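Intestinal fatty acid binding protein (Rattus norvegicus, PDB 1ICM) binds long-chain fatty acids such as myristate inside a beta barrel, probably to carry them through the cytosol of intestinal cells. Local coordinates at residues R10-E15 / E123-F128; D34-T39 / V49-N54; V96-E101 / Y117-V122. All blocks are in the same frame, centred on the assembly; numbering follows the deposited sequence.

Contact 1 of 3, residues R10-E15 / E123-F128; sequences RNENYE and EAKRIF
Arg10 pairs with Ile127 through the backbone, Ile127 N giving a bond of 2.9 Å to Arg10 O and Arg10 N returning a weak one to Ile127 O. The Arg10 guanidinium folds over Ile127, with CG2 below one face toward the rim and 3.5 Å from NH1, while Glu112 takes NH1 in a salt bridge. On the other face of the sheet Asn11 lies beside Arg126, and its OD1 accepts from NE at 2.7 Å within the guanidinium plane, but 40° out of its own carbonyl plane; Arg126 NH2 also makes a salt bridge with Asp34. Glu12 and Lys125 exchange two backbone bonds; here the first and last strands of the fatty-acid-binding-protein barrel run antiparallel. Lys125 NZ turns to Glu123 OE2 (2.6 Å) rather than to Glu12. Asn13, just before helix 14-21, spans the gap, its ND2 bonding Glu123 O at 2.8 Å. Tyr14, its CG anti to the backbone N (chi1 -167°), lays its ring over Arg126: Arg126 CD stands 3.9 Å from the centroid of the Tyr14 ring, a CH-pi contact. An alanine at Arg126 would probably leave Asn11 OD1 without its NE donor, Asp34 without this ion-pair mate and the Tyr14 face without its cover.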
loop_
_atom_site.group_PDB
_atom_site.type_symbol
_atom_site.label_atom_id
_atom_site.label_comp_id
_atom_site.label_asym_id
_atom_site.label_seq_id
_atom_site.Cartn_x
_atom_site.Cartn_y
_atom_site.Cartn_z
ATOM N N ARG A 10 -9.585 -8.421 4.786
ATOM C CA ARG A 10 -8.886 -9.695 4.752
ATOM C C ARG A 10 -7.599 -9.576 3.954
ATOM O O ARG A 10 -7.437 -8.611 3.193
ATOM C CB ARG A 10 -9.725 -10.841 4.241
ATOM C CG ARG A 10 -10.280 -10.483 2.874
ATOM C CD ARG A 10 -11.427 -11.400 2.427
ATOM N NE ARG A 10 -11.813 -11.138 1.039
ATOM C CZ ARG A 10 -12.581 -10.125 0.589
ATOM N NH1 ARG A 10 -13.119 -9.228 1.408
ATOM N NH2 ARG A 10 -12.867 -9.983 -0.707
ATOM N N ASN A 11 -6.712 -10.546 4.151
ATOM C CA ASN A 11 -5.433 -10.543 3.441
ATOM C C ASN A 11 -5.231 -11.863 2.740
ATOM O O ASN A 11 -5.855 -12.875 3.104
ATOM C CB ASN A 11 -4.281 -10.471 4.445
ATOM C CG ASN A 11 -4.432 -9.332 5.435
ATOM O OD1 ASN A 11 -4.568 -8.141 5.120
ATOM N ND2 ASN A 11 -4.381 -9.719 6.698
ATOM N N GLU A 12 -4.334 -11.846 1.759
ATOM C CA GLU A 12 -3.999 -13.074 1.061
ATOM C C GLU A 12 -2.483 -13.164 0.971
ATOM O O GLU A 12 -1.865 -12.205 0.516
ATOM C CB GLU A 12 -4.643 -13.164 -0.334
ATOM C CG GLU A 12 -6.149 -13.472 -0.216
ATOM C CD GLU A 12 -6.862 -13.707 -1.532
ATOM O OE1 GLU A 12 -6.041 -14.017 -2.501
ATOM O OE2 GLU A 12 -8.069 -13.609 -1.663
ATOM N N ASN A 13 -1.921 -14.252 1.509
ATOM C CA ASN A 13 -0.479 -14.477 1.512
ATOM C C ASN A 13 0.346 -13.360 2.080
ATOM O O ASN A 13 1.514 -13.182 1.722
ATOM C CB ASN A 13 -0.061 -14.706 0.059
ATOM C CG ASN A 13 1.131 -15.624 -0.087
ATOM O OD1 ASN A 13 1.273 -16.648 0.620
ATOM N ND2 ASN A 13 1.991 -15.231 -1.030
ATOM N N TYR A 14 -0.218 -12.542 2.992
ATOM C CA TYR A 14 0.505 -11.421 3.532
ATOM C C TYR A 14 1.698 -11.794 4.424
ATOM O O TYR A 14 2.758 -11.139 4.447
ATOM C CB TYR A 14 -0.563 -10.508 4.195
ATOM C CG TYR A 14 -0.036 -9.145 4.537
ATOM C CD1 TYR A 14 0.742 -8.429 3.625
ATOM C CD2 TYR A 14 -0.300 -8.537 5.762
ATOM C CE1 TYR A 14 1.234 -7.149 3.890
ATOM C CE2 TYR A 14 0.168 -7.254 6.038
ATOM C CZ TYR A 14 0.948 -6.546 5.121
ATOM O OH TYR A 14 1.388 -5.265 5.403
ATOM N N GLU A 15 1.553 -12.845 5.212
ATOM C CA GLU A 15 2.700 -13.163 6.044
ATOM C C GLU A 15 3.903 -13.622 5.247
ATOM O O GLU A 15 4.991 -13.226 5.599
ATOM C CB GLU A 15 2.418 -14.201 7.155
ATOM C CG GLU A 15 1.607 -13.611 8.340
ATOM C CD GLU A 15 1.226 -14.651 9.360
ATOM O OE1 GLU A 15 1.998 -15.527 9.703
ATOM O OE2 GLU A 15 -0.015 -14.526 9.806
ATOM N N GLU A 123 3.557 -12.719 -4.317
ATOM C CA GLU A 123 2.408 -11.813 -4.448
ATOM C C GLU A 123 1.619 -11.816 -3.137
ATOM O O GLU A 123 1.526 -12.847 -2.459
ATOM C CB GLU A 123 1.474 -12.432 -5.529
ATOM C CG GLU A 123 0.196 -11.629 -5.868
ATOM C CD GLU A 123 -0.857 -12.457 -6.592
ATOM O OE1 GLU A 123 -0.774 -13.633 -6.893
ATOM O OE2 GLU A 123 -1.919 -11.774 -6.894
ATOM N N ALA A 124 1.009 -10.681 -2.801
ATOM C CA ALA A 124 0.167 -10.625 -1.605
ATOM C C ALA A 124 -0.969 -9.658 -1.919
ATOM O O ALA A 124 -0.811 -8.760 -2.748
ATOM C CB ALA A 124 0.887 -10.015 -0.413
ATOM N N LYS A 125 -2.110 -9.785 -1.243
ATOM C CA LYS A 125 -3.189 -8.820 -1.415
ATOM C C LYS A 125 -3.749 -8.450 -0.030
ATOM O O LYS A 125 -3.760 -9.264 0.939
ATOM C CB LYS A 125 -4.400 -9.415 -2.101
ATOM C CG LYS A 125 -4.092 -10.160 -3.375
ATOM C CD LYS A 125 -5.273 -9.977 -4.306
ATOM C CE LYS A 125 -5.532 -11.193 -5.175
ATOM N NZ LYS A 125 -4.380 -11.624 -5.978
ATOM N N ARG A 126 -4.241 -7.213 0.017
ATOM C CA ARG A 126 -4.958 -6.657 1.163
ATOM C C ARG A 126 -6.280 -6.149 0.589
ATOM O O ARG A 126 -6.245 -5.327 -0.317
ATOM C CB ARG A 126 -4.222 -5.545 1.885
ATOM C CG ARG A 126 -2.894 -6.106 2.407
ATOM C CD ARG A 126 -2.398 -5.399 3.668
ATOM N NE ARG A 126 -3.101 -5.903 4.849
ATOM C CZ ARG A 126 -2.934 -5.273 5.997
ATOM N NH1 ARG A 126 -2.107 -4.206 6.006
ATOM N NH2 ARG A 126 -3.538 -5.727 7.084
ATOM N N ILE A 127 -7.407 -6.651 1.075
ATOM C CA ILE A 127 -8.707 -6.184 0.562
ATOM C C ILE A 127 -9.456 -5.329 1.596
ATOM O O ILE A 127 -9.610 -5.744 2.752
ATOM C CB ILE A 127 -9.451 -7.442 0.130
ATOM C CG1 ILE A 127 -8.639 -8.142 -0.976
ATOM C CG2 ILE A 127 -10.888 -7.094 -0.290
ATOM C CD1 ILE A 127 -9.020 -9.596 -1.227
ATOM N N PHE A 128 -9.951 -4.138 1.230
ATOM C CA PHE A 128 -10.631 -3.234 2.145
ATOM C C PHE A 128 -12.109 -3.073 1.840
ATOM O O PHE A 128 -12.478 -3.214 0.665
ATOM C CB PHE A 128 -10.053 -1.822 1.921
ATOM C CG PHE A 128 -8.549 -1.752 2.142
ATOM C CD1 PHE A 128 -7.631 -2.342 1.260
ATOM C CD2 PHE A 128 -8.028 -1.094 3.259
ATOM C CE1 PHE A 128 -6.246 -2.277 1.487
ATOM C CE2 PHE A 128 -6.653 -1.024 3.515
ATOM C CZ PHE A 128 -5.756 -1.621 2.619
HETATM O O HOH W 1 -5.802 -7.541 8.580
HETATM O O HOH W 2 -0.018 -3.048 3.981
#

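Contact 2 of 3, residues D34-T39 / V49-N54; sequences DNLKLT and VKESSN
The pairing of Lys37, Leu38 and Thr39 with Ser52, Glu51 and Lys50 is the open end of an antiparallel beta hairpin, made by strands 37-43 and 46-52 of the barrel wall, just after the helices. Lys37 and Ser52 exchange two backbone bonds, each of 2.9 Å between N and O, and Thr39 and Lys50 form the next hydrogen-bonded pair. Between them Leu38 and Glu51 are a non-hydrogen-bonded pair, 4.9 Å apart at CA. Beyond the regular strands the pairing continues in altered form, with Asn54 N bonded to Asp34 O at 2.8 Å. Asn35 ND2 adds a longer bond of 3.2 Å to Asn54 OD1, the two amide planes turned 70° against each other.

On the face of Leu38 and Glu51, Leu38 brings CD2 against Val49 CG1 at 3.8 Å, crossing it at a slant, and Val49 itself touches the bound myristate. Leu36 directs CG anti to the backbone N (chi1 178°), and its CD1 meets the CG methylene of Glu51 at 3.7 Å. Asp34 OD1 receives Leu36 N from above the carboxylate plane, an Asx turn just before the strand. On the other face CB of Thr39 packs on CB of Lys50, and a water links Thr39 OG1 to Lys50 O.

Three of the charged groups have partners outside the two segments: Asp34 has Arg126, Lys50 has Asp59, and Glu51 has Arg56 and the Tyr70 hydroxyl. Glu51 thus packs its aliphatic stem against a leucine and gives its carboxylate to a cation and a hydroxyl, an environment that would tend to stabilise the ionised form.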
loop_
_atom_site.group_PDB
_atom_site.type_symbol
_atom_site.label_atom_id
_atom_site.label_comp_id
_atom_site.label_asym_id
_atom_site.label_seq_id
_atom_site.Cartn_x
_atom_site.Cartn_y
_atom_site.Cartn_z
ATOM N N ASP A 34 -3.098 -5.181 11.749
ATOM C CA ASP A 34 -2.777 -3.791 11.995
ATOM C C ASP A 34 -3.927 -2.756 12.017
ATOM O O ASP A 34 -3.631 -1.586 12.294
ATOM C CB ASP A 34 -1.697 -3.368 10.993
ATOM C CG ASP A 34 -2.137 -3.331 9.547
ATOM O OD1 ASP A 34 -3.325 -3.822 9.303
ATOM O OD2 ASP A 34 -1.426 -2.865 8.667
ATOM N N ASN A 35 -5.148 -3.243 11.761
ATOM C CA ASN A 35 -6.350 -2.373 11.745
ATOM C C ASN A 35 -6.150 -1.197 10.808
ATOM O O ASN A 35 -6.589 -0.100 11.104
ATOM C CB ASN A 35 -6.784 -1.808 13.129
ATOM C CG ASN A 35 -7.242 -2.941 14.023
ATOM O OD1 ASN A 35 -8.246 -3.611 13.722
ATOM N ND2 ASN A 35 -6.485 -3.176 15.098
ATOM N N LEU A 36 -5.486 -1.417 9.676
ATOM C CA LEU A 36 -5.229 -0.284 8.773
ATOM C C LEU A 36 -6.533 0.266 8.158
ATOM O O LEU A 36 -7.407 -0.473 7.721
ATOM C CB LEU A 36 -4.329 -0.852 7.639
ATOM C CG LEU A 36 -3.965 0.140 6.551
ATOM C CD1 LEU A 36 -3.186 1.353 7.067
ATOM C CD2 LEU A 36 -3.247 -0.646 5.421
ATOM N N LYS A 37 -6.561 1.571 8.125
ATOM C CA LYS A 37 -7.653 2.357 7.587
ATOM C C LYS A 37 -7.027 3.447 6.720
ATOM O O LYS A 37 -6.021 4.112 7.060
ATOM C CB LYS A 37 -8.305 3.007 8.799
ATOM C CG LYS A 37 -9.374 4.027 8.477
ATOM C CD LYS A 37 -10.239 4.226 9.703
ATOM C CE LYS A 37 -10.504 5.691 10.006
ATOM N NZ LYS A 37 -11.556 5.905 11.019
ATOM N N LEU A 38 -7.638 3.634 5.538
ATOM C CA LEU A 38 -7.111 4.660 4.639
ATOM C C LEU A 38 -8.235 5.635 4.290
ATOM O O LEU A 38 -9.377 5.226 3.993
ATOM C CB LEU A 38 -6.748 3.978 3.286
ATOM C CG LEU A 38 -5.663 2.896 3.347
ATOM C CD1 LEU A 38 -5.514 2.261 1.974
ATOM C CD2 LEU A 38 -4.345 3.573 3.729
ATOM N N THR A 39 -7.887 6.926 4.302
ATOM C CA THR A 39 -8.871 7.932 3.937
ATOM C C THR A 39 -8.258 8.573 2.697
ATOM O O THR A 39 -7.196 9.190 2.792
ATOM C CB THR A 39 -9.153 8.951 5.068
ATOM O OG1 THR A 39 -9.758 8.278 6.165
ATOM C CG2 THR A 39 -10.067 10.060 4.574
ATOM N N VAL A 49 -3.539 10.549 1.039
ATOM C CA VAL A 49 -3.905 9.294 1.680
ATOM C C VAL A 49 -3.527 9.395 3.150
ATOM O O VAL A 49 -2.373 9.579 3.532
ATOM C CB VAL A 49 -3.251 8.037 1.124
ATOM C CG1 VAL A 49 -3.808 6.781 1.791
ATOM C CG2 VAL A 49 -3.404 7.912 -0.394
ATOM N N LYS A 50 -4.538 9.305 3.982
ATOM C CA LYS A 50 -4.294 9.370 5.405
ATOM C C LYS A 50 -4.286 7.926 5.817
ATOM O O LYS A 50 -5.286 7.212 5.688
ATOM C CB LYS A 50 -5.429 10.076 6.112
ATOM C CG LYS A 50 -5.146 11.562 6.085
ATOM C CD LYS A 50 -6.389 12.369 6.338
ATOM C CE LYS A 50 -6.004 13.830 6.341
ATOM N NZ LYS A 50 -4.872 14.047 7.254
ATOM N N GLU A 51 -3.118 7.514 6.291
ATOM C CA GLU A 51 -2.947 6.151 6.692
ATOM C C GLU A 51 -3.006 6.100 8.205
ATOM O O GLU A 51 -2.295 6.878 8.875
ATOM C CB GLU A 51 -1.561 5.730 6.134
ATOM C CG GLU A 51 -1.107 4.322 6.570
ATOM C CD GLU A 51 0.278 4.022 6.060
ATOM O OE1 GLU A 51 0.676 4.364 4.953
ATOM O OE2 GLU A 51 1.011 3.369 6.930
ATOM N N SER A 52 -3.842 5.199 8.713
ATOM C CA SER A 52 -3.966 5.083 10.164
ATOM C C SER A 52 -3.940 3.614 10.528
ATOM O O SER A 52 -4.684 2.789 9.967
ATOM C CB SER A 52 -5.269 5.758 10.587
ATOM O OG SER A 52 -5.520 5.595 11.957
ATOM N N SER A 53 -3.044 3.262 11.467
ATOM C CA SER A 53 -2.974 1.852 11.850
ATOM C C SER A 53 -2.499 1.730 13.293
ATOM O O SER A 53 -2.195 2.759 13.901
ATOM C CB SER A 53 -2.006 1.060 10.968
ATOM O OG SER A 53 -0.675 1.490 11.232
ATOM N N ASN A 54 -2.373 0.478 13.759
ATOM C CA ASN A 54 -1.879 0.280 15.123
ATOM C C ASN A 54 -0.464 0.808 15.265
ATOM O O ASN A 54 -0.047 1.170 16.365
ATOM C CB ASN A 54 -1.920 -1.160 15.636
ATOM C CG ASN A 54 -3.288 -1.759 15.819
ATOM O OD1 ASN A 54 -4.256 -1.039 16.073
ATOM N ND2 ASN A 54 -3.381 -3.079 15.664
HETATM O O HOH W 3 -7.456 7.215 7.880
#

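Contact 3 of 3, residues V96-E101 / Y117-V122; sequences VDNGKE and YTYEGV
Lys100 and Glu120 meet at the surface, their side chains crossing at about a right angle. Lys100 NZ stands 3.4 Å from Glu120 OE1, a salt bridge whose hydrogen bond is weak. Nearer the backbone, Lys100 CB rests 3.9 Å from Tyr119 CE1, and the carbonyl oxygen of Glu101 comes within 3.5 Å of Tyr119 CD1. The side chain of Asn98 and the phenol of Tyr119 reach toward each other, tip to tip, with the amide plane only 14° from that of the ring.

The first torsion of Tyr119 sets CG anti to the backbone N (chi1 177°). The next residue covers the ring: Glu120 CG, anti to the carbonyl carbon (chi1 -71°), lies over the centre of one face, 3.6 Å above the ring plane. Phe17, Lys20 and Met21 of helix 14-21 also touch the Tyr119 side chain, so the ring lies between that helix and the loop 96-101. In the loop itself, Asp97 OD1 takes Asn98 N from above the carboxylate plane, and Arg95 holds the other oxygen of Asp97 in a salt bridge.

The second segment is shaped by a tight turn, in which Tyr119 and Val122 exchange backbone bonds, both 2.8 Å between N and O. Glu120 and Gly121 occupy its two central positions with positive phi, as a type I' turn requires. Such a turn is a classic two-residue connection of a beta hairpin, and here it joins strands 112-119 and 122-130 at one end of the barrel, where its side chains meet the loop leading from strand 88-95 to strand 101-109.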
loop_
_atom_site.group_PDB
_atom_site.type_symbol
_atom_site.label_atom_id
_atom_site.label_comp_id
_atom_site.label_asym_id
_atom_site.label_seq_id
_atom_site.Cartn_x
_atom_site.Cartn_y
_atom_site.Cartn_z
ATOM N N VAL A 96 15.230 1.615 -1.431
ATOM C CA VAL A 96 16.462 2.326 -1.610
ATOM C C VAL A 96 17.667 1.553 -1.092
ATOM O O VAL A 96 18.759 1.829 -1.557
ATOM C CB VAL A 96 16.355 3.621 -0.828
ATOM C CG1 VAL A 96 17.649 4.430 -0.826
ATOM C CG2 VAL A 96 15.184 4.419 -1.386
ATOM N N ASP A 97 17.486 0.611 -0.152
ATOM C CA ASP A 97 18.644 -0.105 0.360
ATOM C C ASP A 97 19.277 -1.069 -0.642
ATOM O O ASP A 97 20.464 -0.966 -0.981
ATOM C CB ASP A 97 18.299 -0.842 1.670
ATOM C CG ASP A 97 17.100 -1.750 1.609
ATOM O OD1 ASP A 97 16.425 -1.890 0.610
ATOM O OD2 ASP A 97 16.852 -2.385 2.743
ATOM N N ASN A 98 18.455 -2.023 -1.072
ATOM C CA ASN A 98 18.789 -3.094 -1.969
ATOM C C ASN A 98 18.442 -2.900 -3.443
ATOM O O ASN A 98 18.786 -3.779 -4.249
ATOM C CB ASN A 98 18.428 -4.464 -1.358
ATOM C CG ASN A 98 16.940 -4.772 -1.359
ATOM O OD1 ASN A 98 16.436 -5.712 -0.702
ATOM N ND2 ASN A 98 16.223 -3.995 -2.154
ATOM N N GLY A 99 17.768 -1.792 -3.807
ATOM C CA GLY A 99 17.420 -1.536 -5.188
ATOM C C GLY A 99 16.423 -2.482 -5.848
ATOM O O GLY A 99 16.191 -2.478 -7.050
ATOM N N LYS A 100 15.798 -3.329 -5.073
ATOM C CA LYS A 100 14.849 -4.285 -5.593
ATOM C C LYS A 100 13.499 -3.640 -5.882
ATOM O O LYS A 100 13.128 -2.684 -5.241
ATOM C CB LYS A 100 14.788 -5.561 -4.760
ATOM C CG LYS A 100 16.089 -6.325 -5.027
ATOM C CD LYS A 100 16.500 -7.361 -3.992
ATOM C CE LYS A 100 17.648 -8.240 -4.461
ATOM N NZ LYS A 100 17.260 -9.095 -5.595
ATOM N N GLU A 101 12.821 -4.160 -6.880
ATOM C CA GLU A 101 11.540 -3.619 -7.318
ATOM C C GLU A 101 10.343 -4.184 -6.581
ATOM O O GLU A 101 10.205 -5.387 -6.317
ATOM C CB GLU A 101 11.429 -3.868 -8.844
ATOM C CG GLU A 101 10.059 -3.593 -9.474
ATOM C CD GLU A 101 9.910 -4.219 -10.835
ATOM O OE1 GLU A 101 9.726 -5.526 -10.781
ATOM O OE2 GLU A 101 9.968 -3.565 -11.861
ATOM N N TYR A 117 0.315 -6.526 -4.117
ATOM C CA TYR A 117 1.741 -6.221 -4.159
ATOM C C TYR A 117 2.521 -7.428 -4.729
ATOM O O TYR A 117 2.160 -8.601 -4.543
ATOM C CB TYR A 117 2.368 -6.021 -2.745
ATOM C CG TYR A 117 1.609 -5.203 -1.708
ATOM C CD1 TYR A 117 1.285 -3.867 -1.964
ATOM C CD2 TYR A 117 1.257 -5.745 -0.470
ATOM C CE1 TYR A 117 0.603 -3.092 -1.022
ATOM C CE2 TYR A 117 0.592 -4.975 0.491
ATOM C CZ TYR A 117 0.247 -3.649 0.208
ATOM O OH TYR A 117 -0.429 -2.877 1.131
ATOM N N THR A 118 3.664 -7.133 -5.329
ATOM C CA THR A 118 4.558 -8.204 -5.760
ATOM C C THR A 118 5.988 -7.783 -5.389
ATOM O O THR A 118 6.400 -6.628 -5.533
ATOM C CB THR A 118 4.551 -8.554 -7.276
ATOM O OG1 THR A 118 4.857 -7.374 -8.000
ATOM C CG2 THR A 118 3.201 -9.102 -7.733
ATOM N N TYR A 119 6.742 -8.776 -4.939
ATOM C CA TYR A 119 8.123 -8.541 -4.564
ATOM C C TYR A 119 8.902 -9.866 -4.638
ATOM O O TYR A 119 8.473 -10.877 -4.051
ATOM C CB TYR A 119 8.208 -7.998 -3.121
ATOM C CG TYR A 119 9.627 -7.797 -2.627
ATOM C CD1 TYR A 119 10.387 -6.694 -3.027
ATOM C CD2 TYR A 119 10.159 -8.660 -1.677
ATOM C CE1 TYR A 119 11.684 -6.412 -2.593
ATOM C CE2 TYR A 119 11.447 -8.385 -1.206
ATOM C CZ TYR A 119 12.209 -7.309 -1.668
ATOM O OH TYR A 119 13.473 -7.074 -1.171
ATOM N N GLU A 120 9.979 -9.854 -5.436
ATOM C CA GLU A 120 10.871 -10.974 -5.615
ATOM C C GLU A 120 10.165 -12.251 -5.884
ATOM O O GLU A 120 10.503 -13.271 -5.313
ATOM C CB GLU A 120 11.732 -11.157 -4.369
ATOM C CG GLU A 120 12.765 -10.038 -4.240
ATOM C CD GLU A 120 13.767 -10.147 -5.356
ATOM O OE1 GLU A 120 14.565 -11.182 -5.188
ATOM O OE2 GLU A 120 13.823 -9.365 -6.292
ATOM N N GLY A 121 9.136 -12.204 -6.715
ATOM C CA GLY A 121 8.430 -13.445 -6.998
ATOM C C GLY A 121 7.290 -13.858 -6.075
ATOM O O GLY A 121 6.696 -14.938 -6.269
ATOM N N VAL A 122 6.950 -13.000 -5.092
ATOM C CA VAL A 122 5.849 -13.353 -4.194
ATOM C C VAL A 122 4.799 -12.243 -4.331
ATOM O O VAL A 122 5.140 -11.048 -4.449
ATOM C CB VAL A 122 6.339 -13.306 -2.737
ATOM C CG1 VAL A 122 5.211 -13.734 -1.805
ATOM C CG2 VAL A 122 7.491 -14.301 -2.607
HETATM O O HOH W 4 11.068 -7.530 -7.030
#

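How the contacts relate
All three contacts reach one antiparallel sheet that curves into the barrel around the fatty acid. Contact 1 encloses the other two along the chain; contact 2 closes before contact 3 opens. The centres of contacts 1 and 2 are about 15 Å apart, and the two meet directly, through the 2.9 Å salt bridge of Arg126 NH2 with Asp34 OD1 and Phe128 packing on Leu36 and Leu38. Contact 3 lies about 16 Å from contact 1, centre to centre, tied to it through neighbouring strands 112-119 and 122-130. Contacts 2 and 3, about 23 Å apart between centres, do not touch. Tyr14, Val49 and Tyr117, one from each contact, touch the myristate, consistent with a wall built round the ligand.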